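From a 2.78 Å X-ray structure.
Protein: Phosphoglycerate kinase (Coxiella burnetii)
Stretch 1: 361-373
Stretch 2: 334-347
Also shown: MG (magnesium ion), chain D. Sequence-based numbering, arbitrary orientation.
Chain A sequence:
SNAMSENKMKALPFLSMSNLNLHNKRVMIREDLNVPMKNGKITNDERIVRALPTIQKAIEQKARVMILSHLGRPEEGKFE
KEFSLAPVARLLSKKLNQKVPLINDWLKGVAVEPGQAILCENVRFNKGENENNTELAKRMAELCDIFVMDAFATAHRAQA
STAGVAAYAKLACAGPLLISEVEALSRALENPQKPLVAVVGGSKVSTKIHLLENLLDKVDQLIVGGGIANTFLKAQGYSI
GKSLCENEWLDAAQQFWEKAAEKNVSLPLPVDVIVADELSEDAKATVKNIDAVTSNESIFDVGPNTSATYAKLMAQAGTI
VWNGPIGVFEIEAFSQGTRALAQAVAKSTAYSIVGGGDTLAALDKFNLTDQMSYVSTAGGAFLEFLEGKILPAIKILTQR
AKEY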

# COMPACT_ATOMS: atom_id res chain seq x y z
N ALA A 361 -6.99 -5.53 -7.73
CA ALA A 361 -8.09 -5.70 -8.67
C ALA A 361 -7.95 -7.05 -9.39
O ALA A 361 -8.93 -7.78 -9.53
CB ALA A 361 -8.13 -4.56 -9.65
N ALA A 362 -6.73 -7.37 -9.82
CA ALA A 362 -6.45 -8.68 -10.45
C ALA A 362 -6.77 -9.84 -9.51
O ALA A 362 -7.57 -10.71 -9.82
CB ALA A 362 -5.01 -8.75 -10.88
N LEU A 363 -6.13 -9.83 -8.35
CA LEU A 363 -6.37 -10.84 -7.32
C LEU A 363 -7.85 -11.04 -6.99
O LEU A 363 -8.27 -12.13 -6.63
CB LEU A 363 -5.62 -10.47 -6.04
CG LEU A 363 -4.11 -10.60 -6.08
CD1 LEU A 363 -3.57 -10.32 -4.69
CD2 LEU A 363 -3.70 -11.99 -6.55
N ASP A 364 -8.61 -9.97 -7.12
CA ASP A 364 -10.06 -10.05 -6.97
C ASP A 364 -10.68 -10.77 -8.17
O ASP A 364 -11.50 -11.65 -7.99
CB ASP A 364 -10.63 -8.64 -6.81
CG ASP A 364 -12.08 -8.63 -6.41
OD1 ASP A 364 -12.67 -9.71 -6.17
OD2 ASP A 364 -12.62 -7.51 -6.35
N LYS A 365 -10.27 -10.41 -9.39
CA LYS A 365 -10.86 -10.98 -10.61
C LYS A 365 -10.68 -12.47 -10.72
O LYS A 365 -11.56 -13.18 -11.20
CB LYS A 365 -10.26 -10.33 -11.85
CG LYS A 365 -10.88 -10.83 -13.16
CD LYS A 365 -10.46 -9.96 -14.34
CE LYS A 365 -11.41 -10.11 -15.50
NZ LYS A 365 -10.88 -9.37 -16.66
N PHE A 366 -9.51 -12.94 -10.30
CA PHE A 366 -9.18 -14.36 -10.35
C PHE A 366 -9.59 -15.08 -9.06
O PHE A 366 -9.32 -16.27 -8.89
CB PHE A 366 -7.67 -14.53 -10.58
CG PHE A 366 -7.12 -13.70 -11.72
CD1 PHE A 366 -7.76 -13.67 -12.96
CD2 PHE A 366 -5.94 -12.98 -11.56
CE1 PHE A 366 -7.24 -12.92 -14.01
CE2 PHE A 366 -5.40 -12.23 -12.62
CZ PHE A 366 -6.06 -12.20 -13.84
N ASN A 367 -10.27 -14.36 -8.16
CA ASN A 367 -10.62 -14.83 -6.81
C ASN A 367 -9.49 -15.60 -6.13
O ASN A 367 -9.65 -16.75 -5.75
CB ASN A 367 -11.92 -15.65 -6.82
CG ASN A 367 -13.15 -14.78 -7.09
OD1 ASN A 367 -14.17 -15.26 -7.60
ND2 ASN A 367 -13.07 -13.50 -6.73
N LEU A 368 -8.34 -14.93 -5.99
CA LEU A 368 -7.18 -15.48 -5.31
C LEU A 368 -6.72 -14.66 -4.09
O LEU A 368 -5.70 -15.00 -3.47
CB LEU A 368 -6.02 -15.62 -6.30
CG LEU A 368 -6.16 -16.78 -7.28
CD1 LEU A 368 -5.14 -16.63 -8.38
CD2 LEU A 368 -6.01 -18.11 -6.57
N THR A 369 -7.46 -13.61 -3.74
CA THR A 369 -7.07 -12.68 -2.67
C THR A 369 -6.70 -13.32 -1.31
O THR A 369 -5.65 -13.02 -0.74
CB THR A 369 -8.17 -11.62 -2.45
OG1 THR A 369 -8.28 -10.80 -3.62
CG2 THR A 369 -7.84 -10.73 -1.27
N ASP A 370 -7.54 -14.21 -0.79
CA ASP A 370 -7.25 -14.79 0.52
C ASP A 370 -6.11 -15.85 0.50
O ASP A 370 -5.76 -16.39 1.56
CB ASP A 370 -8.53 -15.33 1.20
CG ASP A 370 -9.19 -16.49 0.44
OD1 ASP A 370 -8.58 -17.09 -0.48
OD2 ASP A 370 -10.35 -16.82 0.80
N GLN A 371 -5.53 -16.13 -0.67
CA GLN A 371 -4.42 -17.10 -0.77
C GLN A 371 -3.02 -16.45 -0.66
O GLN A 371 -2.03 -17.16 -0.50
CB GLN A 371 -4.53 -17.96 -2.05
CG GLN A 371 -5.30 -19.28 -1.86
CD GLN A 371 -4.53 -20.31 -1.06
OE1 GLN A 371 -3.73 -21.08 -1.60
NE2 GLN A 371 -4.76 -20.33 0.24
N MET A 372 -2.96 -15.12 -0.73
CA MET A 372 -1.72 -14.38 -0.45
C MET A 372 -1.61 -14.23 1.05
O MET A 372 -2.62 -14.05 1.72
CB MET A 372 -1.76 -13.00 -1.08
CG MET A 372 -2.04 -12.98 -2.56
SD MET A 372 -0.69 -13.64 -3.53
CE MET A 372 -1.61 -14.68 -4.65
N SER A 373 -0.39 -14.30 1.58
CA SER A 373 -0.19 -14.26 3.03
C SER A 373 -0.60 -12.90 3.59
O SER A 373 -1.14 -12.83 4.70
CB SER A 373 1.26 -14.56 3.40
OG SER A 373 1.90 -15.37 2.42
MG MG D . -1.73 -10.59 -17.85
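Stretch 2 334-347: FSQGTRALAQAVAK

Stretch 2 is mostly helix, which runs on to K347, its amides bonding back four residues along the chain, as in A342 N to T338 O (2.9 Å). Taken end to end the two run in the same general sense, though F366, nearest R339, breaks the order: A362 lies nearest T338, L363 nearest A342, and Q371 nearest A346, with CA atoms 7.8, 7.1 and 5.4 Å apart, against 6.8 Å for the CA atoms of F366 and R339. No hydrogen bond joins the two stretches, so the contact, 515 Å² summed over both sides, rests on packing.

Stretch 1 begins as the end of a helix. A362 directs its CB toward stretch 2 and meets T338 CG2 at 4.3 Å, while T338 OG1 binds the magnesium ion at 2.4 Å. L363 starts sideways, but its CD2 comes within 4.1 Å of A342 CB. F366 makes the most extensive contact of this stretch. In the m rotamer, its ring has R339 over one face: R339 CB stands 4.0 Å from the ring centroid, 7° off the normal, in a CH-pi contact, and R339 NH1 lies 3.4 Å from F366 CD1. F366 CE2 also lies 4.1 Å from T338 CG2, and F366 CD2 4.3 Å from A342 CB.

At N367 the helix ends in a Schellman motif. Its positive phi accompanies two bonds into the last turn, L368 N to L363 O (2.9 Å) and N367 N to D364 O (3.0 Å). Beyond this turn L368 points toward the partner helix, placing CD1 3.7 Å from A342 CB. The 3-10 segment 369-371 then brings Q371 CB to 3.9 Å from A346 CB. Finally, M372 starts sideways, but its end comes nearer: SD lies 3.5 Å from V345 CG1 and CE 3.6 Å from A342 O. A342 thus serves as a shared contact for L363, F366, L368 and M372.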

# COMPACT_ATOMS: atom_id res chain seq x y z
N PHE A 334 -5.52 -11.06 -22.75
CA PHE A 334 -4.23 -10.57 -22.31
C PHE A 334 -4.02 -10.77 -20.80
O PHE A 334 -3.17 -10.11 -20.18
CB PHE A 334 -4.10 -9.12 -22.76
CG PHE A 334 -4.29 -8.93 -24.26
CD1 PHE A 334 -3.58 -9.72 -25.16
CD2 PHE A 334 -5.18 -8.01 -24.76
CE1 PHE A 334 -3.74 -9.57 -26.53
CE2 PHE A 334 -5.34 -7.86 -26.13
CZ PHE A 334 -4.62 -8.64 -27.01
N SER A 335 -4.74 -11.75 -20.24
CA SER A 335 -4.77 -12.00 -18.80
C SER A 335 -4.06 -13.29 -18.36
O SER A 335 -3.79 -13.48 -17.16
CB SER A 335 -6.22 -12.07 -18.32
OG SER A 335 -6.80 -13.30 -18.71
N GLN A 336 -3.75 -14.17 -19.31
CA GLN A 336 -3.20 -15.49 -18.98
C GLN A 336 -1.90 -15.33 -18.20
O GLN A 336 -1.68 -16.05 -17.23
CB GLN A 336 -3.04 -16.38 -20.24
CG GLN A 336 -3.10 -17.93 -19.99
CD GLN A 336 -3.77 -18.75 -21.14
OE1 GLN A 336 -4.44 -18.19 -22.03
NE2 GLN A 336 -3.60 -20.08 -21.10
N GLY A 337 -1.08 -14.37 -18.59
CA GLY A 337 0.19 -14.12 -17.88
C GLY A 337 0.06 -13.77 -16.40
O GLY A 337 0.79 -14.31 -15.55
N THR A 338 -0.89 -12.89 -16.09
CA THR A 338 -1.04 -12.36 -14.74
C THR A 338 -1.74 -13.36 -13.85
O THR A 338 -1.40 -13.49 -12.69
CB THR A 338 -1.76 -11.01 -14.76
OG1 THR A 338 -1.04 -10.13 -15.63
CG2 THR A 338 -1.85 -10.40 -13.37
N ARG A 339 -2.71 -14.09 -14.38
CA ARG A 339 -3.31 -15.21 -13.63
C ARG A 339 -2.26 -16.27 -13.30
O ARG A 339 -2.05 -16.61 -12.14
CB ARG A 339 -4.44 -15.86 -14.43
CG ARG A 339 -5.36 -16.76 -13.59
CD ARG A 339 -6.12 -17.74 -14.47
NE ARG A 339 -6.45 -17.11 -15.76
CZ ARG A 339 -7.55 -16.39 -16.01
NH1 ARG A 339 -8.48 -16.21 -15.06
NH2 ARG A 339 -7.71 -15.87 -17.22
N ALA A 340 -1.58 -16.76 -14.33
CA ALA A 340 -0.52 -17.75 -14.17
C ALA A 340 0.36 -17.37 -13.01
O ALA A 340 0.64 -18.18 -12.15
CB ALA A 340 0.31 -17.84 -15.44
N LEU A 341 0.80 -16.11 -13.01
CA LEU A 341 1.67 -15.60 -11.97
C LEU A 341 0.95 -15.65 -10.63
O LEU A 341 1.49 -16.16 -9.65
CB LEU A 341 2.10 -14.17 -12.29
CG LEU A 341 2.98 -13.47 -11.24
CD1 LEU A 341 4.40 -14.04 -11.23
CD2 LEU A 341 3.00 -11.96 -11.48
N ALA A 342 -0.26 -15.12 -10.59
CA ALA A 342 -1.03 -15.05 -9.35
C ALA A 342 -1.16 -16.44 -8.75
O ALA A 342 -0.90 -16.64 -7.56
CB ALA A 342 -2.39 -14.45 -9.60
N GLN A 343 -1.52 -17.41 -9.58
CA GLN A 343 -1.67 -18.80 -9.16
C GLN A 343 -0.36 -19.37 -8.62
O GLN A 343 -0.37 -20.11 -7.63
CB GLN A 343 -2.21 -19.65 -10.31
CG GLN A 343 -3.64 -19.28 -10.70
CD GLN A 343 -4.18 -20.08 -11.88
OE1 GLN A 343 -3.43 -20.48 -12.77
NE2 GLN A 343 -5.50 -20.30 -11.90
N ALA A 344 0.76 -19.02 -9.26
CA ALA A 344 2.07 -19.50 -8.82
C ALA A 344 2.41 -19.02 -7.39
O ALA A 344 2.89 -19.80 -6.57
CB ALA A 344 3.16 -19.09 -9.80
N VAL A 345 2.13 -17.75 -7.10
CA VAL A 345 2.35 -17.20 -5.76
C VAL A 345 1.42 -17.88 -4.75
O VAL A 345 1.82 -18.18 -3.62
CB VAL A 345 2.11 -15.67 -5.72
CG1 VAL A 345 2.41 -15.09 -4.34
CG2 VAL A 345 2.97 -14.97 -6.78
N ALA A 346 0.18 -18.14 -5.16
CA ALA A 346 -0.78 -18.84 -4.30
C ALA A 346 -0.28 -20.25 -3.93
O ALA A 346 0.02 -20.51 -2.75
CB ALA A 346 -2.15 -18.91 -4.97
N LYS A 347 -0.17 -21.13 -4.93
CA LYS A 347 0.32 -22.51 -4.74
C LYS A 347 1.64 -22.53 -3.97
O LYS A 347 1.89 -23.44 -3.19
CB LYS A 347 0.53 -23.22 -6.09
CG LYS A 347 -0.72 -23.45 -6.94
CD LYS A 347 -0.36 -23.97 -8.33
CE LYS A 347 -1.39 -23.60 -9.41
NZ LYS A 347 -0.82 -23.63 -10.79